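Local coordinates for protein F1 (Vaccinia virus ankara, PDB 4D2M) that probably blocks apoptosis of the infected cell as a viral Bcl-2-like protein that captures the BH3 segment of pro-apoptotic Bim, at residues M66-Q69 against R70-L74; S84-D87 against I88-Y92; K114-V118 against Y119-N123; K157-K160 against M161-L165. The protein carries 1 engineered substitution. All coordinates share one frame; numbering follows the deposited sequence.

Contact 1 of 4, residues M66-Q69 against R70-L74; sequences MSKQ and RLDDL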
loop_
_atom_site.group_PDB
_atom_site.type_symbol
_atom_site.label_atom_id
_atom_site.label_comp_id
_atom_site.label_asym_id
_atom_site.label_seq_id
_atom_site.Cartn_x
_atom_site.Cartn_y
_atom_site.Cartn_z
ATOM N N MET A 66 7.563 -13.337 11.417
ATOM C CA MET A 66 6.180 -12.884 11.407
ATOM C C MET A 66 5.432 -13.460 10.210
ATOM O O MET A 66 4.327 -13.982 10.350
ATOM C CB MET A 66 6.118 -11.354 11.384
ATOM C CG MET A 66 6.571 -10.701 12.681
ATOM S SD MET A 66 6.571 -8.898 12.604
ATOM C CE MET A 66 6.928 -8.497 14.312
ATOM N N SER A 67 6.043 -13.373 9.036
ATOM C CA SER A 67 5.402 -13.817 7.805
ATOM C C SER A 67 5.288 -15.339 7.754
ATOM O O SER A 67 4.270 -15.879 7.324
ATOM C CB SER A 67 6.177 -13.311 6.588
ATOM O OG SER A 67 6.129 -11.897 6.500
ATOM N N LYS A 68 6.337 -16.025 8.192
ATOM C CA LYS A 68 6.341 -17.481 8.206
ATOM C C LYS A 68 5.269 -18.000 9.158
ATOM O O LYS A 68 4.533 -18.931 8.830
ATOM C CB LYS A 68 7.722 -18.007 8.605
ATOM C CG LYS A 68 7.848 -19.528 8.629
ATOM C CD LYS A 68 7.517 -20.142 7.280
ATOM C CE LYS A 68 8.139 -21.523 7.127
ATOM N NZ LYS A 68 7.829 -22.422 8.272
ATOM N N GLN A 69 5.182 -17.382 10.333
ATOM C CA GLN A 69 4.173 -17.741 11.322
ATOM C C GLN A 69 2.767 -17.544 10.770
ATOM O O GLN A 69 1.882 -18.371 10.994
ATOM C CB GLN A 69 4.350 -16.910 12.596
ATOM C CG GLN A 69 5.468 -17.391 13.497
ATOM C CD GLN A 69 5.172 -18.741 14.116
ATOM O OE1 GLN A 69 4.100 -18.958 14.680
ATOM N NE2 GLN A 69 6.118 -19.661 14.003
ATOM N N ARG A 70 2.565 -16.442 10.057
ATOM C CA ARG A 70 1.271 -16.166 9.450
ATOM C C ARG A 70 0.893 -17.246 8.444
ATOM O O ARG A 70 -0.237 -17.736 8.441
ATOM C CB ARG A 70 1.279 -14.807 8.759
ATOM C CG ARG A 70 0.065 -14.576 7.875
ATOM C CD ARG A 70 0.177 -13.272 7.137
ATOM N NE ARG A 70 -0.787 -13.189 6.044
ATOM C CZ ARG A 70 -2.093 -13.021 6.217
ATOM N NH1 ARG A 70 -2.593 -12.927 7.442
ATOM N NH2 ARG A 70 -2.903 -12.955 5.168
ATOM N N LEU A 71 1.837 -17.590 7.574
ATOM C CA LEU A 71 1.578 -18.561 6.521
ATOM C C LEU A 71 1.303 -19.936 7.116
ATOM O O LEU A 71 0.431 -20.660 6.641
ATOM C CB LEU A 71 2.761 -18.620 5.550
ATOM C CG LEU A 71 2.456 -18.543 4.049
ATOM C CD1 LEU A 71 1.556 -17.369 3.686
ATOM C CD2 LEU A 71 3.755 -18.431 3.277
ATOM N N ASP A 72 2.047 -20.285 8.162
ATOM C CA ASP A 72 1.831 -21.540 8.871
ATOM C C ASP A 72 0.421 -21.601 9.450
ATOM O O ASP A 72 -0.277 -22.603 9.300
ATOM C CB ASP A 72 2.862 -21.710 9.988
ATOM C CG ASP A 72 4.239 -22.077 9.464
ATOM O OD1 ASP A 72 4.443 -22.046 8.233
ATOM O OD2 ASP A 72 5.122 -22.390 10.288
ATOM N N ASP A 73 -0.000 -20.521 10.104
ATOM C CA ASP A 73 -1.308 -20.495 10.747
ATOM C C ASP A 73 -2.429 -20.452 9.721
ATOM O O ASP A 73 -3.504 -21.007 9.946
ATOM C CB ASP A 73 -1.424 -19.299 11.689
ATOM C CG ASP A 73 -2.710 -19.318 12.493
ATOM O OD1 ASP A 73 -2.757 -20.019 13.525
ATOM O OD2 ASP A 73 -3.674 -18.633 12.092
ATOM N N LEU A 74 -2.181 -19.786 8.600
ATOM C CA LEU A 74 -3.167 -19.729 7.530
ATOM C C LEU A 74 -3.427 -21.134 6.991
ATOM O O LEU A 74 -4.576 -21.542 6.833
ATOM C CB LEU A 74 -2.699 -18.798 6.410
ATOM C CG LEU A 74 -3.615 -18.664 5.190
ATOM C CD1 LEU A 74 -5.031 -18.282 5.599
ATOM C CD2 LEU A 74 -3.050 -17.634 4.214
#

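Contact 2 of 4, residues S84-D87 against I88-Y92; sequences SYID and IINIY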
loop_
_atom_site.group_PDB
_atom_site.type_symbol
_atom_site.label_atom_id
_atom_site.label_comp_id
_atom_site.label_asym_id
_atom_site.label_seq_id
_atom_site.Cartn_x
_atom_site.Cartn_y
_atom_site.Cartn_z
ATOM N N SER A 84 -5.770 -29.206 -1.312
ATOM C CA SER A 84 -5.655 -29.986 -2.539
ATOM C C SER A 84 -5.290 -29.079 -3.712
ATOM O O SER A 84 -4.434 -29.415 -4.530
ATOM C CB SER A 84 -6.961 -30.725 -2.833
ATOM O OG SER A 84 -7.421 -31.420 -1.688
ATOM N N TYR A 85 -5.950 -27.928 -3.786
ATOM C CA TYR A 85 -5.696 -26.972 -4.853
ATOM C C TYR A 85 -4.267 -26.450 -4.764
ATOM O O TYR A 85 -3.619 -26.218 -5.783
ATOM C CB TYR A 85 -6.693 -25.814 -4.783
ATOM C CG TYR A 85 -8.132 -26.209 -5.042
ATOM C CD1 TYR A 85 -8.463 -27.489 -5.474
ATOM C CD2 TYR A 85 -9.161 -25.296 -4.861
ATOM C CE1 TYR A 85 -9.776 -27.845 -5.712
ATOM C CE2 TYR A 85 -10.476 -25.644 -5.098
ATOM C CZ TYR A 85 -10.777 -26.919 -5.523
ATOM O OH TYR A 85 -12.082 -27.276 -5.761
ATOM N N ILE A 86 -3.784 -26.265 -3.540
ATOM C CA ILE A 86 -2.409 -25.834 -3.323
ATOM C C ILE A 86 -1.431 -26.896 -3.831
ATOM O O ILE A 86 -0.440 -26.568 -4.483
ATOM C CB ILE A 86 -2.152 -25.527 -1.830
ATOM C CG1 ILE A 86 -2.865 -24.226 -1.447
ATOM C CG2 ILE A 86 -0.656 -25.398 -1.541
ATOM C CD1 ILE A 86 -2.855 -23.907 0.044
ATOM N N ASP A 87 -1.715 -28.165 -3.541
ATOM C CA ASP A 87 -0.874 -29.261 -4.020
ATOM C C ASP A 87 -0.826 -29.293 -5.544
ATOM O O ASP A 87 0.229 -29.510 -6.136
ATOM C CB ASP A 87 -1.380 -30.612 -3.501
ATOM C CG ASP A 87 -0.986 -30.878 -2.059
ATOM O OD1 ASP A 87 -0.077 -30.196 -1.541
ATOM O OD2 ASP A 87 -1.582 -31.787 -1.444
ATOM N N ILE A 88 -1.976 -29.081 -6.174
ATOM C CA ILE A 88 -2.060 -29.109 -7.629
ATOM C C ILE A 88 -1.236 -27.978 -8.235
ATOM O O ILE A 88 -0.480 -28.192 -9.179
ATOM C CB ILE A 88 -3.524 -29.016 -8.099
ATOM C CG1 ILE A 88 -4.263 -30.300 -7.714
ATOM C CG2 ILE A 88 -3.611 -28.811 -9.611
ATOM C CD1 ILE A 88 -5.766 -30.182 -7.764
ATOM N N ILE A 89 -1.371 -26.778 -7.684
ATOM C CA ILE A 89 -0.614 -25.634 -8.179
ATOM C C ILE A 89 0.874 -25.858 -7.932
ATOM O O ILE A 89 1.703 -25.542 -8.784
ATOM C CB ILE A 89 -1.080 -24.318 -7.518
ATOM C CG1 ILE A 89 -2.523 -24.026 -7.920
ATOM C CG2 ILE A 89 -0.192 -23.134 -7.925
ATOM C CD1 ILE A 89 -3.236 -23.129 -6.965
ATOM N N ASN A 90 1.208 -26.424 -6.775
ATOM C CA ASN A 90 2.595 -26.748 -6.459
ATOM C C ASN A 90 3.202 -27.709 -7.474
ATOM O O ASN A 90 4.299 -27.477 -7.977
ATOM C CB ASN A 90 2.702 -27.350 -5.057
ATOM C CG ASN A 90 2.948 -26.304 -3.990
ATOM O OD1 ASN A 90 4.092 -25.955 -3.698
ATOM N ND2 ASN A 90 1.873 -25.800 -3.397
ATOM N N ILE A 91 2.485 -28.786 -7.774
ATOM C CA ILE A 91 2.982 -29.799 -8.694
ATOM C C ILE A 91 3.159 -29.228 -10.100
ATOM O O ILE A 91 4.207 -29.396 -10.722
ATOM C CB ILE A 91 2.030 -31.019 -8.745
ATOM C CG1 ILE A 91 2.055 -31.756 -7.405
ATOM C CG2 ILE A 91 2.422 -31.986 -9.869
ATOM C CD1 ILE A 91 0.940 -32.772 -7.232
ATOM N N TYR A 92 2.133 -28.546 -10.592
ATOM C CA TYR A 92 2.106 -28.117 -11.987
ATOM C C TYR A 92 3.007 -26.911 -12.269
ATOM O O TYR A 92 3.657 -26.860 -13.313
ATOM C CB TYR A 92 0.665 -27.812 -12.405
ATOM C CG TYR A 92 -0.157 -29.058 -12.681
ATOM C CD1 TYR A 92 -0.424 -29.976 -11.672
ATOM C CD2 TYR A 92 -0.661 -29.318 -13.948
ATOM C CE1 TYR A 92 -1.168 -31.116 -11.918
ATOM C CE2 TYR A 92 -1.410 -30.457 -14.203
ATOM C CZ TYR A 92 -1.659 -31.351 -13.183
ATOM O OH TYR A 92 -2.401 -32.486 -13.427
#

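Contact 3 of 4, residues K114-V118 against Y119-N123; sequences KSFTV and YDFNN. Engineered in segment 119-123: Phe-121 (natural residue Ile).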
loop_
_atom_site.group_PDB
_atom_site.type_symbol
_atom_site.label_atom_id
_atom_site.label_comp_id
_atom_site.label_asym_id
_atom_site.label_seq_id
_atom_site.Cartn_x
_atom_site.Cartn_y
_atom_site.Cartn_z
ATOM N N LYS A 114 12.983 -0.312 -17.172
ATOM C CA LYS A 114 12.478 0.913 -16.560
ATOM C C LYS A 114 10.981 1.101 -16.809
ATOM O O LYS A 114 10.215 1.364 -15.880
ATOM C CB LYS A 114 13.248 2.123 -17.100
ATOM C CG LYS A 114 13.000 3.419 -16.342
ATOM C CD LYS A 114 13.665 4.601 -17.037
ATOM C CE LYS A 114 13.541 5.880 -16.221
ATOM N NZ LYS A 114 12.124 6.236 -15.929
ATOM N N SER A 115 10.574 0.958 -18.066
ATOM C CA SER A 115 9.195 1.215 -18.479
ATOM C C SER A 115 8.210 0.087 -18.155
ATOM O O SER A 115 7.038 0.167 -18.527
ATOM C CB SER A 115 9.158 1.494 -19.984
ATOM O OG SER A 115 9.670 0.395 -20.717
ATOM N N PHE A 116 8.672 -0.956 -17.472
ATOM C CA PHE A 116 7.786 -2.053 -17.079
ATOM C C PHE A 116 7.006 -1.692 -15.822
ATOM O O PHE A 116 7.574 -1.173 -14.861
ATOM C CB PHE A 116 8.581 -3.341 -16.843
ATOM C CG PHE A 116 7.744 -4.491 -16.338
ATOM C CD1 PHE A 116 7.523 -4.667 -14.981
ATOM C CD2 PHE A 116 7.183 -5.398 -17.223
ATOM C CE1 PHE A 116 6.757 -5.723 -14.518
ATOM C CE2 PHE A 116 6.419 -6.456 -16.766
ATOM C CZ PHE A 116 6.204 -6.618 -15.412
ATOM N N THR A 117 5.706 -1.970 -15.834
ATOM C CA THR A 117 4.861 -1.750 -14.667
ATOM C C THR A 117 3.932 -2.939 -14.461
ATOM O O THR A 117 3.405 -3.501 -15.423
ATOM C CB THR A 117 4.014 -0.471 -14.801
ATOM O OG1 THR A 117 2.977 -0.680 -15.765
ATOM C CG2 THR A 117 4.875 0.709 -15.229
ATOM N N VAL A 118 3.734 -3.317 -13.204
ATOM C CA VAL A 118 2.846 -4.423 -12.872
ATOM C C VAL A 118 1.420 -4.113 -13.325
ATOM O O VAL A 118 0.704 -5.003 -13.783
ATOM C CB VAL A 118 2.867 -4.723 -11.356
ATOM C CG1 VAL A 118 1.835 -5.789 -10.993
ATOM C CG2 VAL A 118 4.257 -5.175 -10.930
ATOM N N TYR A 119 1.016 -2.853 -13.199
ATOM C CA TYR A 119 -0.325 -2.436 -13.603
ATOM C C TYR A 119 -0.584 -2.792 -15.064
ATOM O O TYR A 119 -1.559 -3.471 -15.384
ATOM C CB TYR A 119 -0.519 -0.930 -13.404
ATOM C CG TYR A 119 -0.200 -0.422 -12.015
ATOM C CD1 TYR A 119 -1.046 -0.685 -10.947
ATOM C CD2 TYR A 119 0.936 0.340 -11.779
ATOM C CE1 TYR A 119 -0.762 -0.215 -9.679
ATOM C CE2 TYR A 119 1.228 0.814 -10.514
ATOM C CZ TYR A 119 0.375 0.534 -9.469
ATOM O OH TYR A 119 0.662 1.006 -8.208
ATOM N N ASP A 120 0.302 -2.334 -15.945
ATOM C CA ASP A 120 0.166 -2.596 -17.375
ATOM C C ASP A 120 0.313 -4.080 -17.692
ATOM O O ASP A 120 -0.377 -4.596 -18.568
ATOM C CB ASP A 120 1.197 -1.797 -18.175
ATOM C CG ASP A 120 0.864 -0.318 -18.249
ATOM O OD1 ASP A 120 -0.337 0.022 -18.294
ATOM O OD2 ASP A 120 1.804 0.505 -18.271
ATOM N N PHE A 121 1.214 -4.766 -16.995
ATOM C CA PHE A 121 1.405 -6.192 -17.239
ATOM C C PHE A 121 0.142 -6.962 -16.874
ATOM O O PHE A 121 -0.268 -7.865 -17.599
ATOM C CB PHE A 121 2.599 -6.745 -16.456
ATOM C CG PHE A 121 2.820 -8.219 -16.666
ATOM C CD1 PHE A 121 3.205 -8.702 -17.907
ATOM C CD2 PHE A 121 2.614 -9.122 -15.638
ATOM C CE1 PHE A 121 3.397 -10.057 -18.111
ATOM C CE2 PHE A 121 2.807 -10.479 -15.838
ATOM C CZ PHE A 121 3.196 -10.945 -17.076
ATOM N N ASN A 122 -0.470 -6.600 -15.752
ATOM C CA ASN A 122 -1.724 -7.215 -15.335
ATOM C C ASN A 122 -2.774 -7.154 -16.435
ATOM O O ASN A 122 -3.451 -8.142 -16.716
ATOM C CB ASN A 122 -2.263 -6.533 -14.079
ATOM C CG ASN A 122 -3.630 -7.056 -13.678
ATOM O OD1 ASN A 122 -3.744 -8.087 -13.016
ATOM N ND2 ASN A 122 -4.676 -6.350 -14.089
ATOM N N ASN A 123 -2.891 -5.988 -17.064
ATOM C CA ASN A 123 -3.886 -5.765 -18.105
ATOM C C ASN A 123 -3.601 -6.581 -19.364
ATOM O O ASN A 123 -4.525 -7.068 -20.015
ATOM C CB ASN A 123 -3.961 -4.271 -18.448
ATOM C CG ASN A 123 -4.481 -3.431 -17.289
ATOM O OD1 ASN A 123 -5.060 -3.956 -16.337
ATOM N ND2 ASN A 123 -4.284 -2.117 -17.372
#

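Contact 4 of 4, residues K157-K160 against M161-L165; sequences KTIK and MFTLL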
loop_
_atom_site.group_PDB
_atom_site.type_symbol
_atom_site.label_atom_id
_atom_site.label_comp_id
_atom_site.label_asym_id
_atom_site.label_seq_id
_atom_site.Cartn_x
_atom_site.Cartn_y
_atom_site.Cartn_z
ATOM N N LYS A 157 5.278 -4.265 -2.103
ATOM C CA LYS A 157 5.050 -4.280 -3.544
ATOM C C LYS A 157 4.846 -5.703 -4.048
ATOM O O LYS A 157 4.070 -5.942 -4.973
ATOM C CB LYS A 157 6.219 -3.628 -4.281
ATOM C CG LYS A 157 6.245 -2.116 -4.176
ATOM C CD LYS A 157 7.565 -1.553 -4.674
ATOM C CE LYS A 157 7.468 -0.063 -4.962
ATOM N NZ LYS A 157 8.805 0.545 -5.207
ATOM N N THR A 158 5.546 -6.647 -3.434
ATOM C CA THR A 158 5.434 -8.042 -3.836
ATOM C C THR A 158 4.047 -8.597 -3.539
ATOM O O THR A 158 3.434 -9.233 -4.398
ATOM C CB THR A 158 6.472 -8.923 -3.130
ATOM O OG1 THR A 158 7.777 -8.354 -3.284
ATOM C CG2 THR A 158 6.461 -10.310 -3.726
ATOM N N ILE A 159 3.555 -8.371 -2.323
ATOM C CA ILE A 159 2.266 -8.927 -1.926
ATOM C C ILE A 159 1.142 -8.249 -2.698
ATOM O O ILE A 159 0.124 -8.875 -2.999
ATOM C CB ILE A 159 2.023 -8.795 -0.400
ATOM C CG1 ILE A 159 0.755 -9.552 0.017
ATOM C CG2 ILE A 159 1.929 -7.337 0.026
ATOM C CD1 ILE A 159 0.819 -11.064 -0.207
ATOM N N LYS A 160 1.332 -6.972 -3.019
ATOM C CA LYS A 160 0.410 -6.254 -3.890
ATOM C C LYS A 160 0.322 -6.930 -5.252
ATOM O O LYS A 160 -0.764 -7.097 -5.805
ATOM C CB LYS A 160 0.849 -4.801 -4.078
ATOM C CG LYS A 160 0.456 -3.850 -2.962
ATOM C CD LYS A 160 0.686 -2.411 -3.410
ATOM C CE LYS A 160 0.976 -1.483 -2.248
ATOM N NZ LYS A 160 1.597 -0.209 -2.706
ATOM N N MET A 161 1.480 -7.302 -5.791
ATOM C CA MET A 161 1.549 -7.944 -7.098
ATOM C C MET A 161 0.843 -9.293 -7.073
ATOM O O MET A 161 0.063 -9.610 -7.970
ATOM C CB MET A 161 3.008 -8.120 -7.532
ATOM C CG MET A 161 3.190 -8.891 -8.835
ATOM S SD MET A 161 4.925 -9.082 -9.283
ATOM C CE MET A 161 5.525 -10.109 -7.940
ATOM N N PHE A 162 1.131 -10.089 -6.045
ATOM C CA PHE A 162 0.500 -11.397 -5.885
ATOM C C PHE A 162 -1.018 -11.265 -5.840
ATOM O O PHE A 162 -1.736 -11.992 -6.526
ATOM C CB PHE A 162 0.990 -12.087 -4.605
ATOM C CG PHE A 162 2.434 -12.522 -4.647
ATOM C CD1 PHE A 162 3.139 -12.574 -5.840
ATOM C CD2 PHE A 162 3.083 -12.893 -3.480
ATOM C CE1 PHE A 162 4.463 -12.985 -5.865
ATOM C CE2 PHE A 162 4.404 -13.304 -3.500
ATOM C CZ PHE A 162 5.094 -13.349 -4.691
ATOM N N THR A 163 -1.499 -10.325 -5.033
ATOM C CA THR A 163 -2.930 -10.152 -4.823
ATOM C C THR A 163 -3.625 -9.787 -6.131
ATOM O O THR A 163 -4.587 -10.439 -6.532
ATOM C CB THR A 163 -3.202 -9.075 -3.761
ATOM O OG1 THR A 163 -2.553 -9.450 -2.539
ATOM C CG2 THR A 163 -4.697 -8.914 -3.508
ATOM N N LEU A 164 -3.116 -8.760 -6.802
ATOM C CA LEU A 164 -3.677 -8.319 -8.073
ATOM C C LEU A 164 -3.680 -9.436 -9.115
ATOM O O LEU A 164 -4.725 -9.773 -9.669
ATOM C CB LEU A 164 -2.896 -7.114 -8.604
ATOM C CG LEU A 164 -3.202 -6.665 -10.034
ATOM C CD1 LEU A 164 -4.691 -6.435 -10.233
ATOM C CD2 LEU A 164 -2.419 -5.400 -10.368
ATOM N N LEU A 165 -2.513 -10.013 -9.380
ATOM C CA LEU A 165 -2.389 -10.979 -10.465
ATOM C C LEU A 165 -3.176 -12.260 -10.193
ATOM O O LEU A 165 -3.638 -12.911 -11.128
ATOM C CB LEU A 165 -0.918 -11.311 -10.719
ATOM C CG LEU A 165 -0.229 -10.467 -11.796
ATOM C CD1 LEU A 165 -0.783 -10.792 -13.183
ATOM C CD2 LEU A 165 -0.346 -8.975 -11.504
#

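Contact 1 of 4, residues M66-Q69 against R70-L74
Lys-68 and Asp-72 form an i to i+4 salt bridge along one turn of helix 54-77, the first helix of the modelled chain in this Bcl-2-like fold. The ammonium group sits equally far from both carboxylate oxygens: NZ of Lys-68 is 3.4 Å from OD2 of Asp-72, and its separation from OD1 is the same. Both hydrogen bonds are weak, so the pair is better read as an evenly shared ionic contact than as one directed bond. The lysine arrives by a bent route. Its CG stands anti to the backbone N (chi1 -179°), and turns at chi2 and chi4 bring the amine round to face the end of the carboxylate, between its two oxygens; on the way CD of Lys-68 passes 3.7 Å from OD1 of Asp-72.

Beneath this pair runs the backbone bonding of the helix, which sets the spacing of the two side chains. N of Asp-72 donates to O of Lys-68 at 2.9 Å, and equivalent bonds join Arg-70 to Met-66, Leu-71 to Ser-67 and Asp-73 to Gln-69.

Farther out, a second subunit takes up other polar ends. Gln-69 OE1 accepts from Arg-150 of that subunit, Arg-70 NH1 bonds a backbone atom of the second subunit, and Lys-68 packs on its own counterpart there. The carboxylate also leans back over its own helix, where the ammonium group near OD1 probably eases the approach of two acceptors: OD1 of Asp-72 comes within 3.2 Å of O of Lys-68.

Contact 2 of 4, residues S84-D87 against I88-Y92
Asn-90 turns its side-chain amide back along helix 80-99, part of the Bcl-2-like helical bundle, onto the carbonyl of Ile-86. This i to i+4 side-chain-to-backbone bond joins the helical one, and two hydrogen bonds grip a single oxygen. The backbone bond, from N of Asn-90 to O of Ile-86, measures 2.8 Å; the amide bond, from ND2 of Asn-90 to the same oxygen, is 2.7 Å and nearly straight, with an N-H...O angle of 166°. The two donors approach from opposite faces of the carbonyl. ND2 stands well above its plane, 56° out, whereas the oxygen lies almost in the amide plane of Asn-90, so the short bond holds that flat group at a set rotation. Routine helical bonds, such as Ile-91 N to Asp-87 O, continue around it.

Carbon-to-polar packing follows the same spacing. CG2 of Ile-86 lies alongside the asparagine, 3.2 Å from ND2 of Asn-90. Ile-88, Ile-89 and Ile-91 fold CG1 beside the backbone N, onto the carbonyl oxygen one turn back: in Ile-89, with chi1 -65°, CD1 reaches 3.3 Å from O of Tyr-85. The apolar pair is looser, CD1 of Tyr-85 to CD1 of Ile-88 at 4.4 Å.

Several of these side chains continue into the assembly. Tyr-85 OH bonds Glu-54 of a second subunit, while Ile-86 and Ile-89 pack on its Ala-61. Within the chain, Tyr-85 lies against Ile-178 and Thr-179 of helix 172-180, and Ile-88 touches Ile-181 just beyond that helix.

Contact 3 of 4, residues K114-V118 against Y119-N123
Thr-117 OG1 receives the backbone N-H of Asp-120 at 3.2 Å, and it also makes a weak bond to that residue's carboxylate, OG1 of Thr-117 to OD2 of Asp-120 at 3.0 Å. With chi1 at 72° the hydroxyl is swung between backbone N and carbonyl carbon, which aims it at the first turn. This is the closely bonded part of the contact. The arrangement is a threonine N-cap that starts helix 118-131, with a further weak hydroxyl-to-carboxylate bond, and the first regular bond follows, N of Phe-121 to O of Thr-117.

The aromatic side is less directed. Phe-116 leads its ring toward the helix, with CZ of Phe-116 3.8 Å from CB of Phe-121, an engineered residue where the natural sequence has isoleucine. The two rings cross at 41° with their centroids 5.7 Å apart, so neither lies flat on the other. Both residues also touch apolar side chains of the bound Bim peptide, and Thr-117 N bonds one of its acidic groups. The loose end is the exposed pair Ser-115 and Lys-114, the latter poorly ordered, neither touching the helix start.

Across the turn, Asp-120 OD1 forms a salt bridge with Arg-55 of a fourth subunit, while the Tyr-119 ring stacks on His-167 of a third.

Contact 4 of 4, residues K157-K160 against M161-L165
The Phe-162 ring lies over the preceding turn of helix 155-169, a helix of this Bcl-2-like bundle, largely buried at this contact, and meets Thr-158 through one face. O of Thr-158 sits 3.4 Å above the ring plane, toward the CG end, and the methyl lies over the same face toward its CZ end in a CH-pi contact: CG2 of Thr-158 is 3.9 Å from the centroid of the Phe-162 ring, 28° off its normal. The closest approach is to the far end of the ring, CG2 of Thr-158 to CZ of Phe-162 at 3.5 Å. Two torsions arrange this. The threonine methyl is anti to its own backbone N, and the phenylalanine CG folds beside its backbone N (chi1 -69°), so that the two side chains run alongside each other. Near the rim Ile-159 adds a lighter apolar touch, CD1 to CD2 of Phe-162 at 4.4 Å.

The threonine's other branch turns elsewhere, its OG1 bonding O of Asn-154. Beyond the ring, Ile-145 of helix 135-150 and Met-66 of a second subunit pack against Phe-162, while Met-161 touches Val-118 and Leu-148.

One residue further on, a second threonine doubles a helical bond. The carbonyl of Ile-159 accepts N of Thr-163 at 3.0 Å and, from the opposite face of its plane, the hydroxyl OG1 of Thr-163 at 2.8 Å.

How the contacts relate
Three contacts lie along helices and the fourth, contact 3, at a helix start; their side chains also meet other subunits. Contacts 3 and 4 touch directly, with centres about 12 Å apart: Asn-122 OD1 lies 3.3 Å from Leu-164 CG, and Val-118 CG1 rests 3.9 Å from Leu-165 CD2. Contacts 1 and 2 sit on successive helices without touching, about 7 Å apart at their nearest atoms; with contact 4 they share the second subunit as a neighbour. Contacts 1 and 3 fall on opposite sides of the chain's centre. The bound Bim peptide meets contact 3 extensively and contact 2 through Tyr-92.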